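Local coordinates for protein aldehyde dehydrogenase (Burkholderia vietnamiensis, PDB 5KF0) that probably oxidises aldehydes to carboxylic acids with a nicotinamide cofactor, as in other aldehyde dehydrogenases, and binds NADPH, at residues 272-277 with 307-312; 298-303 with 406-411; 400-405 with 427-432; 419-424 with 439-444. All blocks are in the same frame, centred on the assembly; numbering follows the deposited sequence.

From the N terminus, interaction 1 opens at helix 274-286 and closes on helix 306-319. Interaction 2 starts between these two segments, at strand 298-302, and closes about a hundred residues later at the end of helix 401-409, crossing interaction 1. Interaction 3 starts on the same helix 401-409 and closes on helix 424-433, crossing interaction 2. Interaction 4 joins strands 416-420 and 438-441 and crosses interaction 3. Interaction 1 is in series with 3 and 4, and 2 with 4. Interactions 1 and 3 join helix to helix, interaction 2 sets a helix on the mixed sheet, and interaction 4 pairs two of its strands. Tyr276 and Gln273 of interaction 1 hydrogen-bond to Asn442 of interaction 4.

Interaction 1: residues 272-277 with 307-312; sequences EQLDYV and DTLRDK
Leu274 reaches helix 306-319 with both methyls. Its CD1 lies 3.8 Å from Thr308 CG2, and its CD2 lies 3.9 Å from Leu309 CD1. The leucine side chain crosses each partner at about a right angle. Leu309 CG is anti to the backbone N (chi1 -176°), and the side chain carries CD1 on to Val277, where it lies 4.2 Å from CG1. Leu309 CD1 is thus shared by Leu274 and Val277, one turn apart on the facing helix.

A polar contact borders this apolar patch. Lys312 runs extended past Leu274, with its CD 4.1 Å from Leu274 CB. It then bends at chi4 (-74°), which turns NZ to Asp275. The salt bridge from Lys312 NZ to Asp275 OD1 is 2.8 Å long. The ammonium meets that oxygen on the syn side, somewhat out of the carboxylate plane.

Further in, Val277 and Leu309 both rest on Val266 of strand 263-266. Leu309 also packs on Val278 and Leu281. Tyr276, on the same helix as Leu274, makes a cation-pi contact with Arg485 of the second subunit.

Helix 306-319 follows strand 298-302 in the chain. Helix 274-286 links that strand to the adjacent parallel strand 263-266 in a beta-alpha-beta crossover.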
# COMPACT_ATOMS: atom_id res chain seq x y z
N GLU A 272 -31.28 25.25 -3.19
CA GLU A 272 -31.13 25.72 -1.82
C GLU A 272 -29.73 26.21 -1.49
O GLU A 272 -29.55 26.86 -0.45
CB GLU A 272 -31.53 24.61 -0.84
CG GLU A 272 -33.01 24.24 -0.91
CD GLU A 272 -33.90 25.39 -0.51
OE1 GLU A 272 -33.59 26.06 0.50
OE2 GLU A 272 -34.91 25.63 -1.20
N GLN A 273 -28.72 25.92 -2.30
CA GLN A 273 -27.40 26.47 -2.00
C GLN A 273 -26.85 27.28 -3.16
O GLN A 273 -25.64 27.34 -3.39
CB GLN A 273 -26.42 25.39 -1.55
CG GLN A 273 -26.11 24.28 -2.54
CD GLN A 273 -24.89 23.46 -2.09
OE1 GLN A 273 -24.54 23.47 -0.90
NE2 GLN A 273 -24.24 22.76 -3.03
N LEU A 274 -27.73 27.98 -3.88
CA LEU A 274 -27.29 28.77 -5.03
C LEU A 274 -26.31 29.87 -4.63
O LEU A 274 -25.38 30.18 -5.38
CB LEU A 274 -28.49 29.37 -5.77
CG LEU A 274 -29.11 28.44 -6.81
CD1 LEU A 274 -30.23 29.17 -7.56
CD2 LEU A 274 -28.07 27.89 -7.78
N ASP A 275 -26.49 30.49 -3.46
CA ASP A 275 -25.55 31.54 -3.06
C ASP A 275 -24.15 30.97 -2.86
O ASP A 275 -23.16 31.60 -3.25
CB ASP A 275 -26.02 32.26 -1.80
CG ASP A 275 -27.21 33.18 -2.05
OD1 ASP A 275 -27.42 33.59 -3.21
OD2 ASP A 275 -27.93 33.49 -1.08
N TYR A 276 -24.05 29.78 -2.27
CA TYR A 276 -22.76 29.12 -2.14
C TYR A 276 -22.17 28.81 -3.51
O TYR A 276 -20.99 29.08 -3.78
CB TYR A 276 -22.89 27.82 -1.33
CG TYR A 276 -21.71 26.89 -1.52
CD1 TYR A 276 -21.83 25.74 -2.31
CD2 TYR A 276 -20.48 27.16 -0.94
CE1 TYR A 276 -20.73 24.89 -2.50
CE2 TYR A 276 -19.39 26.32 -1.11
CZ TYR A 276 -19.52 25.19 -1.90
OH TYR A 276 -18.43 24.38 -2.08
N VAL A 277 -22.99 28.24 -4.40
CA VAL A 277 -22.53 27.89 -5.74
C VAL A 277 -22.02 29.12 -6.47
O VAL A 277 -20.91 29.13 -7.03
CB VAL A 277 -23.67 27.20 -6.52
CG1 VAL A 277 -23.27 26.98 -7.99
CG2 VAL A 277 -24.03 25.86 -5.83
N ASP A 307 -32.11 30.77 -14.80
CA ASP A 307 -32.41 32.20 -14.69
C ASP A 307 -32.05 32.74 -13.32
O ASP A 307 -31.52 33.86 -13.20
CB ASP A 307 -33.88 32.46 -15.00
CG ASP A 307 -34.21 32.27 -16.46
OD1 ASP A 307 -33.29 32.15 -17.28
OD2 ASP A 307 -35.42 32.25 -16.78
N THR A 308 -32.34 31.99 -12.25
CA THR A 308 -32.02 32.48 -10.92
C THR A 308 -30.51 32.52 -10.69
O THR A 308 -29.98 33.50 -10.14
CB THR A 308 -32.70 31.62 -9.86
OG1 THR A 308 -34.12 31.66 -10.07
CG2 THR A 308 -32.40 32.15 -8.47
N LEU A 309 -29.81 31.46 -11.09
CA LEU A 309 -28.35 31.48 -10.97
C LEU A 309 -27.76 32.62 -11.78
O LEU A 309 -26.85 33.31 -11.32
CB LEU A 309 -27.76 30.14 -11.41
CG LEU A 309 -26.25 30.01 -11.24
CD1 LEU A 309 -25.85 28.57 -10.89
CD2 LEU A 309 -25.50 30.46 -12.49
N ARG A 310 -28.26 32.83 -13.00
CA ARG A 310 -27.73 33.89 -13.85
C ARG A 310 -27.84 35.24 -13.16
O ARG A 310 -26.87 36.01 -13.11
CB ARG A 310 -28.45 33.92 -15.20
CG ARG A 310 -27.98 35.05 -16.11
CD ARG A 310 -28.70 35.03 -17.45
NE ARG A 310 -30.13 35.29 -17.31
CZ ARG A 310 -31.03 35.09 -18.26
NH1 ARG A 310 -30.65 34.61 -19.44
NH2 ARG A 310 -32.31 35.36 -18.04
N ASP A 311 -29.02 35.56 -12.61
CA ASP A 311 -29.20 36.83 -11.91
C ASP A 311 -28.21 36.98 -10.77
O ASP A 311 -27.60 38.04 -10.59
CB ASP A 311 -30.63 36.96 -11.38
CG ASP A 311 -31.66 37.11 -12.48
OD1 ASP A 311 -31.26 37.36 -13.64
OD2 ASP A 311 -32.86 37.00 -12.17
N LYS A 312 -28.07 35.93 -9.95
CA LYS A 312 -27.15 35.98 -8.83
C LYS A 312 -25.70 36.11 -9.29
O LYS A 312 -24.92 36.86 -8.69
CB LYS A 312 -27.32 34.73 -7.96
CG LYS A 312 -28.65 34.70 -7.19
CD LYS A 312 -28.82 33.37 -6.45
CE LYS A 312 -30.09 33.34 -5.60
NZ LYS A 312 -29.94 34.18 -4.38

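Interaction 2: residues 298-303 with 406-411; sequences RILVHA and ARVNDS
Leu300 lies against Arg407 and Val408 with its two methyls split between them. Its CD2 is 3.7 Å from Arg407 CB and also sits over one face of the Arg407 guanidinium, offset toward the rim. Its CD1 meets Val408 CG2 at 4.0 Å. The polar end of Arg407 is held elsewhere, by salt bridges to Asp403 and Glu396 and by the carbonyl of Lys397.

Two residues back on the strand, Arg298 points the same way and makes the polar half of the contact. Its flat guanidinium meets two successive carbonyls at its edge. Arg298 NH1 donates to Arg407 O at 2.8 Å, bent at the hydrogen (145°), and reaches that oxygen tilted from the carbonyl plane. Arg298 NH2 donates to Val408 O at 3.0 Å and is nearly straight at 176°. This second bond lies in the carbonyl plane, on a lone pair. A bend at chi3 (-73°) places NE, which donates to Asn261 O, so NE, NH1 and NH2 together fix the rotation of the group. The two carbonyls belong to the last turn of helix 401-409, where a positive charge probably suits the helix dipole. Just beyond, Asp410 is the centre of an inverse gamma turn.

The contact sets the end of helix 401-409 on strand 298-302. That strand lies between 263-266 and 392-398, and on its other side Ile299 and Val301 pack on helix 306-319.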
# COMPACT_ATOMS: atom_id res chain seq x y z
N ARG A 298 -16.02 27.74 -18.24
CA ARG A 298 -17.31 27.36 -18.78
C ARG A 298 -18.20 26.93 -17.62
O ARG A 298 -17.77 26.17 -16.76
CB ARG A 298 -17.17 26.21 -19.79
CG ARG A 298 -16.27 26.55 -20.98
CD ARG A 298 -16.16 25.37 -21.95
NE ARG A 298 -15.34 24.29 -21.40
CZ ARG A 298 -15.55 22.99 -21.61
NH1 ARG A 298 -16.59 22.59 -22.34
NH2 ARG A 298 -14.72 22.10 -21.06
N ILE A 299 -19.44 27.41 -17.61
CA ILE A 299 -20.37 27.14 -16.53
C ILE A 299 -21.64 26.57 -17.15
O ILE A 299 -22.34 27.28 -17.89
CB ILE A 299 -20.68 28.41 -15.72
CG1 ILE A 299 -19.40 28.99 -15.11
CG2 ILE A 299 -21.71 28.10 -14.63
CD1 ILE A 299 -19.60 30.39 -14.53
N LEU A 300 -21.95 25.31 -16.85
CA LEU A 300 -23.11 24.62 -17.41
C LEU A 300 -24.15 24.46 -16.31
O LEU A 300 -23.87 23.81 -15.29
CB LEU A 300 -22.70 23.26 -17.98
CG LEU A 300 -21.71 23.29 -19.14
CD1 LEU A 300 -20.24 23.22 -18.64
CD2 LEU A 300 -21.99 22.18 -20.12
N VAL A 301 -25.33 25.04 -16.50
CA VAL A 301 -26.33 25.15 -15.44
C VAL A 301 -27.63 24.50 -15.88
O VAL A 301 -28.13 24.76 -16.99
CB VAL A 301 -26.56 26.62 -15.06
CG1 VAL A 301 -27.57 26.73 -13.97
CG2 VAL A 301 -25.23 27.27 -14.66
N HIS A 302 -28.21 23.68 -14.99
CA HIS A 302 -29.47 23.03 -15.33
C HIS A 302 -30.55 24.07 -15.61
O HIS A 302 -30.67 25.07 -14.91
CB HIS A 302 -29.94 22.11 -14.20
CG HIS A 302 -31.07 21.21 -14.61
ND1 HIS A 302 -32.39 21.53 -14.40
CD2 HIS A 302 -31.07 20.02 -15.25
CE1 HIS A 302 -33.16 20.57 -14.88
NE2 HIS A 302 -32.38 19.64 -15.40
N ALA A 303 -31.35 23.80 -16.65
CA ALA A 303 -32.30 24.80 -17.11
C ALA A 303 -33.29 25.23 -16.03
O ALA A 303 -33.76 26.37 -16.04
CB ALA A 303 -33.04 24.27 -18.34
N ALA A 406 -21.03 15.45 -21.71
CA ALA A 406 -20.49 15.45 -23.07
C ALA A 406 -19.94 16.82 -23.43
O ALA A 406 -18.92 16.93 -24.12
CB ALA A 406 -21.56 15.02 -24.06
N ARG A 407 -20.60 17.89 -22.98
CA ARG A 407 -20.13 19.22 -23.34
C ARG A 407 -18.88 19.61 -22.55
O ARG A 407 -18.01 20.30 -23.09
CB ARG A 407 -21.28 20.21 -23.16
CG ARG A 407 -22.29 20.03 -24.30
CD ARG A 407 -23.70 20.53 -23.97
NE ARG A 407 -23.76 21.98 -23.92
CZ ARG A 407 -24.82 22.67 -23.50
NH1 ARG A 407 -25.91 22.03 -23.07
NH2 ARG A 407 -24.79 23.99 -23.48
N VAL A 408 -18.75 19.16 -21.30
CA VAL A 408 -17.48 19.33 -20.60
C VAL A 408 -16.36 18.67 -21.39
O VAL A 408 -15.27 19.24 -21.58
CB VAL A 408 -17.56 18.77 -19.17
CG1 VAL A 408 -16.16 18.76 -18.52
CG2 VAL A 408 -18.56 19.57 -18.32
N ASN A 409 -16.60 17.44 -21.87
CA ASN A 409 -15.60 16.69 -22.62
C ASN A 409 -15.38 17.23 -24.03
O ASN A 409 -14.43 16.80 -24.69
CB ASN A 409 -16.03 15.22 -22.74
CG ASN A 409 -15.76 14.41 -21.49
OD1 ASN A 409 -14.88 14.74 -20.70
ND2 ASN A 409 -16.52 13.32 -21.31
N ASP A 410 -16.23 18.14 -24.51
CA ASP A 410 -16.13 18.70 -25.86
C ASP A 410 -15.02 19.75 -25.87
O ASP A 410 -15.25 20.96 -25.92
CB ASP A 410 -17.47 19.28 -26.29
CG ASP A 410 -17.38 20.03 -27.60
OD1 ASP A 410 -16.62 19.56 -28.49
OD2 ASP A 410 -18.04 21.09 -27.74
N SER A 411 -13.78 19.25 -25.83
CA SER A 411 -12.61 20.09 -25.60
C SER A 411 -11.36 19.30 -25.96
O SER A 411 -11.35 18.07 -25.87
CB SER A 411 -12.52 20.52 -24.13
OG SER A 411 -11.33 21.25 -23.90

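Interaction 3: residues 400-405 with 427-432; sequences RFDDAL and AQRAWD
Helix segments 401-405 and 427-432 run in roughly the same direction, and their axes come within 10.7 Å at an angle of 30°, with Leu405 beside Ala430. They are two helices lying side by side on one face of an alpha/beta sheet. Phe401 and Leu405 also rest on Ile265 of strand 263-266, while Phe401 and Ala430 rest on Val419 of strand 416-420. Helix 424-433 belongs to the beta-alpha-beta unit that begins with that strand.

Leu405 fills the middle of the contact. Its CD1 is 3.6 Å from Arg429 CG, and its CD2 is 4.0 Å from Ala430 CB. Phe401 comes in edge-first. Its CE2 is 4.3 Å from Ala430 N, close to the plane of the ring, and Arg429 CB lies near the same edge. The ring also stacks with that of His426. Elsewhere on helix 424-433, Trp431 makes a cation-pi contact and Asp432 a salt bridge with Arg148 of the second subunit.

A salt bridge closes the contact on its outer side. Arg429 CG is anti to the backbone N (chi1 -178°), and the chain bends at chi2 before reaching Asp402. The arginine grips the carboxylate side-on, with one nitrogen for each oxygen. The two flat groups are turned 32° from each other. Arg429 NH2 meets Asp402 OD2 from above the carboxylate plane at 2.8 Å, whereas Arg429 NE meets Asp402 OD1 on its syn side at 3.0 Å.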
# COMPACT_ATOMS: atom_id res chain seq x y z
N ARG A 400 -30.21 17.58 -19.76
CA ARG A 400 -29.87 16.21 -19.41
C ARG A 400 -28.45 16.18 -18.87
O ARG A 400 -27.53 16.70 -19.51
CB ARG A 400 -29.96 15.28 -20.62
CG ARG A 400 -31.34 15.07 -21.19
CD ARG A 400 -31.30 14.03 -22.31
NE ARG A 400 -30.56 14.50 -23.48
CZ ARG A 400 -29.30 14.18 -23.77
NH1 ARG A 400 -28.61 13.37 -22.98
NH2 ARG A 400 -28.73 14.68 -24.86
N PHE A 401 -28.26 15.52 -17.72
CA PHE A 401 -26.93 15.48 -17.11
C PHE A 401 -25.88 14.91 -18.07
O PHE A 401 -24.75 15.41 -18.12
CB PHE A 401 -26.99 14.66 -15.81
CG PHE A 401 -25.75 14.79 -14.96
CD1 PHE A 401 -25.50 15.96 -14.26
CD2 PHE A 401 -24.85 13.74 -14.85
CE1 PHE A 401 -24.36 16.08 -13.47
CE2 PHE A 401 -23.71 13.85 -14.07
CZ PHE A 401 -23.46 15.03 -13.38
N ASP A 402 -26.24 13.87 -18.83
CA ASP A 402 -25.27 13.28 -19.76
C ASP A 402 -24.85 14.26 -20.84
O ASP A 402 -23.71 14.21 -21.32
CB ASP A 402 -25.84 12.01 -20.39
CG ASP A 402 -25.52 10.75 -19.61
OD1 ASP A 402 -24.91 10.85 -18.53
OD2 ASP A 402 -25.90 9.66 -20.10
N ASP A 403 -25.75 15.17 -21.24
CA ASP A 403 -25.39 16.20 -22.20
C ASP A 403 -24.39 17.19 -21.59
O ASP A 403 -23.46 17.63 -22.27
CB ASP A 403 -26.64 16.93 -22.67
CG ASP A 403 -26.35 18.02 -23.69
OD1 ASP A 403 -26.81 19.16 -23.48
OD2 ASP A 403 -25.69 17.74 -24.71
N ALA A 404 -24.58 17.55 -20.32
CA ALA A 404 -23.60 18.39 -19.64
C ALA A 404 -22.23 17.73 -19.62
O ALA A 404 -21.21 18.37 -19.89
CB ALA A 404 -24.06 18.69 -18.21
N LEU A 405 -22.19 16.42 -19.33
CA LEU A 405 -20.91 15.72 -19.29
C LEU A 405 -20.25 15.73 -20.67
O LEU A 405 -19.05 16.00 -20.79
CB LEU A 405 -21.09 14.28 -18.80
CG LEU A 405 -21.66 14.10 -17.39
CD1 LEU A 405 -21.78 12.62 -17.05
CD2 LEU A 405 -20.80 14.81 -16.35
N ALA A 427 -22.83 11.97 -9.35
CA ALA A 427 -21.41 12.06 -9.02
C ALA A 427 -20.64 10.87 -9.58
O ALA A 427 -19.55 11.03 -10.15
CB ALA A 427 -21.22 12.19 -7.51
N GLN A 428 -21.20 9.67 -9.45
CA GLN A 428 -20.58 8.46 -9.99
C GLN A 428 -20.48 8.52 -11.51
O GLN A 428 -19.46 8.13 -12.10
CB GLN A 428 -21.40 7.23 -9.60
CG GLN A 428 -21.53 6.96 -8.11
CD GLN A 428 -22.77 6.13 -7.78
OE1 GLN A 428 -23.65 5.93 -8.63
NE2 GLN A 428 -22.84 5.65 -6.55
N ARG A 429 -21.55 8.98 -12.15
CA ARG A 429 -21.54 9.10 -13.61
C ARG A 429 -20.46 10.08 -14.06
O ARG A 429 -19.76 9.84 -15.05
CB ARG A 429 -22.92 9.52 -14.10
CG ARG A 429 -23.05 9.63 -15.61
CD ARG A 429 -22.97 8.29 -16.31
NE ARG A 429 -23.54 8.38 -17.65
CZ ARG A 429 -23.43 7.45 -18.60
NH1 ARG A 429 -22.74 6.33 -18.37
NH2 ARG A 429 -24.01 7.63 -19.78
N ALA A 430 -20.33 11.21 -13.35
CA ALA A 430 -19.28 12.16 -13.70
C ALA A 430 -17.89 11.55 -13.53
O ALA A 430 -17.01 11.76 -14.37
CB ALA A 430 -19.40 13.42 -12.85
N TRP A 431 -17.67 10.81 -12.44
CA TRP A 431 -16.36 10.18 -12.24
C TRP A 431 -16.06 9.19 -13.35
O TRP A 431 -14.92 9.11 -13.83
CB TRP A 431 -16.35 9.49 -10.87
CG TRP A 431 -14.98 9.20 -10.30
CD1 TRP A 431 -13.78 9.73 -10.68
CD2 TRP A 431 -14.71 8.32 -9.19
NE1 TRP A 431 -12.78 9.22 -9.88
CE2 TRP A 431 -13.31 8.36 -8.97
CE3 TRP A 431 -15.50 7.50 -8.39
CZ2 TRP A 431 -12.70 7.61 -7.96
CZ3 TRP A 431 -14.89 6.75 -7.39
CH2 TRP A 431 -13.49 6.82 -7.19
N ASP A 432 -17.07 8.43 -13.79
CA ASP A 432 -16.90 7.47 -14.88
C ASP A 432 -16.54 8.15 -16.20
O ASP A 432 -15.73 7.62 -16.97
CB ASP A 432 -18.20 6.69 -15.13
CG ASP A 432 -18.52 5.66 -14.08
OD1 ASP A 432 -17.70 5.36 -13.19
OD2 ASP A 432 -19.64 5.10 -14.18

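Interaction 4: residues 419-424 with 439-444; sequences VFTDSL and VVINDV
Phe420 lays its ring against the chain of Asn442, Asp443 and Val444 as that chain leaves strand 438-441. Asp443 O sits over one face, offset toward the rim. At the ring edge, Phe420 CZ is 3.9 Å from Val444 CG1, and these two side chains lie side by side and point the same way. Asn442 is turned differently. Its amide plane stands 79° from the ring, with Asn442 OD1 4.0 Å from Phe420 CD1. Val277 and Arg280 of helix 274-286 also pack on the ring. Asp443 O is buried by the contact and has no hydrogen-bond partner in the model.

Val419 and Ile441 are paired in the sheet, with side chains on the same face. Ile441 CD1 reaches to 4.0 Å from Val419 CB, while Ala427 and Ala430 of helix 424-433 pack on that face. Two backbone bonds hold the strands in register. Val419 N donates to Val440 O at 2.8 Å. Asn442 N donates to Val419 O, also at 2.8 Å and nearly straight (175°). The positive phi of Asn442 (72°) marks the break where the chain turns away. Asn442 OD1 bonds to Gln273, and Asp443 carries its carboxylate to Arg280 and to Tyr143 of the second subunit.

Parallel strands joined through a helix make a beta-alpha-beta unit, here 416-420, 424-433 and 438-441. Strand 438-441 also pairs with a strand of the second subunit, and such a sheet running on across the dimer interface is characteristic of aldehyde dehydrogenases.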
# COMPACT_ATOMS: atom_id res chain seq x y z
N VAL A 419 -18.52 19.56 -10.35
CA VAL A 419 -19.95 19.25 -10.43
C VAL A 419 -20.59 19.56 -9.08
O VAL A 419 -20.30 18.89 -8.09
CB VAL A 419 -20.23 17.78 -10.79
CG1 VAL A 419 -21.74 17.59 -11.00
CG2 VAL A 419 -19.45 17.35 -12.04
N PHE A 420 -21.47 20.55 -9.06
CA PHE A 420 -22.29 20.84 -7.88
C PHE A 420 -23.52 19.95 -7.97
O PHE A 420 -24.45 20.21 -8.74
CB PHE A 420 -22.66 22.31 -7.81
CG PHE A 420 -21.49 23.23 -7.59
CD1 PHE A 420 -21.06 23.55 -6.30
CD2 PHE A 420 -20.82 23.79 -8.67
CE1 PHE A 420 -19.99 24.40 -6.08
CE2 PHE A 420 -19.73 24.65 -8.46
CZ PHE A 420 -19.32 24.95 -7.17
N THR A 421 -23.54 18.88 -7.17
CA THR A 421 -24.65 17.93 -7.14
C THR A 421 -24.66 17.27 -5.76
O THR A 421 -23.62 17.16 -5.11
CB THR A 421 -24.53 16.84 -8.23
OG1 THR A 421 -25.71 16.03 -8.23
CG2 THR A 421 -23.30 15.93 -7.98
N ASP A 422 -25.85 16.85 -5.32
CA ASP A 422 -25.97 15.97 -4.17
C ASP A 422 -26.34 14.55 -4.59
O ASP A 422 -26.55 13.70 -3.72
CB ASP A 422 -26.99 16.51 -3.16
CG ASP A 422 -26.92 15.79 -1.80
OD1 ASP A 422 -25.81 15.69 -1.24
OD2 ASP A 422 -27.96 15.34 -1.30
N SER A 423 -26.40 14.27 -5.89
CA SER A 423 -26.83 12.96 -6.37
C SER A 423 -25.65 12.02 -6.46
O SER A 423 -24.70 12.26 -7.22
CB SER A 423 -27.51 13.09 -7.74
OG SER A 423 -27.72 11.82 -8.33
N LEU A 424 -25.70 10.93 -5.69
CA LEU A 424 -24.69 9.89 -5.82
C LEU A 424 -24.60 9.39 -7.25
O LEU A 424 -23.51 9.24 -7.81
CB LEU A 424 -25.03 8.72 -4.90
CG LEU A 424 -24.61 8.73 -3.44
CD1 LEU A 424 -25.48 7.72 -2.70
CD2 LEU A 424 -23.14 8.35 -3.36
N VAL A 439 -11.97 15.22 -10.87
CA VAL A 439 -13.38 15.63 -10.83
C VAL A 439 -13.65 16.12 -9.42
O VAL A 439 -13.44 15.39 -8.45
CB VAL A 439 -14.31 14.46 -11.19
CG1 VAL A 439 -15.77 14.87 -10.99
CG2 VAL A 439 -14.08 13.97 -12.62
N VAL A 440 -14.12 17.37 -9.29
CA VAL A 440 -14.41 17.95 -7.98
C VAL A 440 -15.92 17.97 -7.79
O VAL A 440 -16.65 18.50 -8.63
CB VAL A 440 -13.81 19.37 -7.85
CG1 VAL A 440 -14.09 19.93 -6.46
CG2 VAL A 440 -12.31 19.34 -8.14
N ILE A 441 -16.39 17.38 -6.68
CA ILE A 441 -17.82 17.30 -6.38
C ILE A 441 -18.14 18.31 -5.29
O ILE A 441 -17.54 18.28 -4.21
CB ILE A 441 -18.23 15.88 -5.94
CG1 ILE A 441 -17.90 14.84 -7.03
CG2 ILE A 441 -19.73 15.85 -5.59
CD1 ILE A 441 -18.64 15.08 -8.36
N ASN A 442 -19.10 19.19 -5.58
CA ASN A 442 -19.60 20.22 -4.66
C ASN A 442 -18.59 21.35 -4.45
O ASN A 442 -18.64 22.06 -3.44
CB ASN A 442 -20.02 19.61 -3.31
CG ASN A 442 -21.05 20.45 -2.59
OD1 ASN A 442 -21.85 21.15 -3.23
ND2 ASN A 442 -21.05 20.40 -1.26
N ASP A 443 -17.67 21.54 -5.41
CA ASP A 443 -16.86 22.75 -5.50
C ASP A 443 -16.42 22.90 -6.96
O ASP A 443 -16.65 22.01 -7.79
CB ASP A 443 -15.66 22.71 -4.55
CG ASP A 443 -15.07 24.10 -4.27
OD1 ASP A 443 -14.03 24.17 -3.60
OD2 ASP A 443 -15.62 25.12 -4.75
N VAL A 444 -15.80 24.03 -7.26
CA VAL A 444 -15.35 24.33 -8.62
C VAL A 444 -14.13 23.49 -8.99
O VAL A 444 -13.44 22.96 -8.10
CB VAL A 444 -15.03 25.83 -8.79
CG1 VAL A 444 -16.33 26.64 -8.92
CG2 VAL A 444 -14.17 26.33 -7.64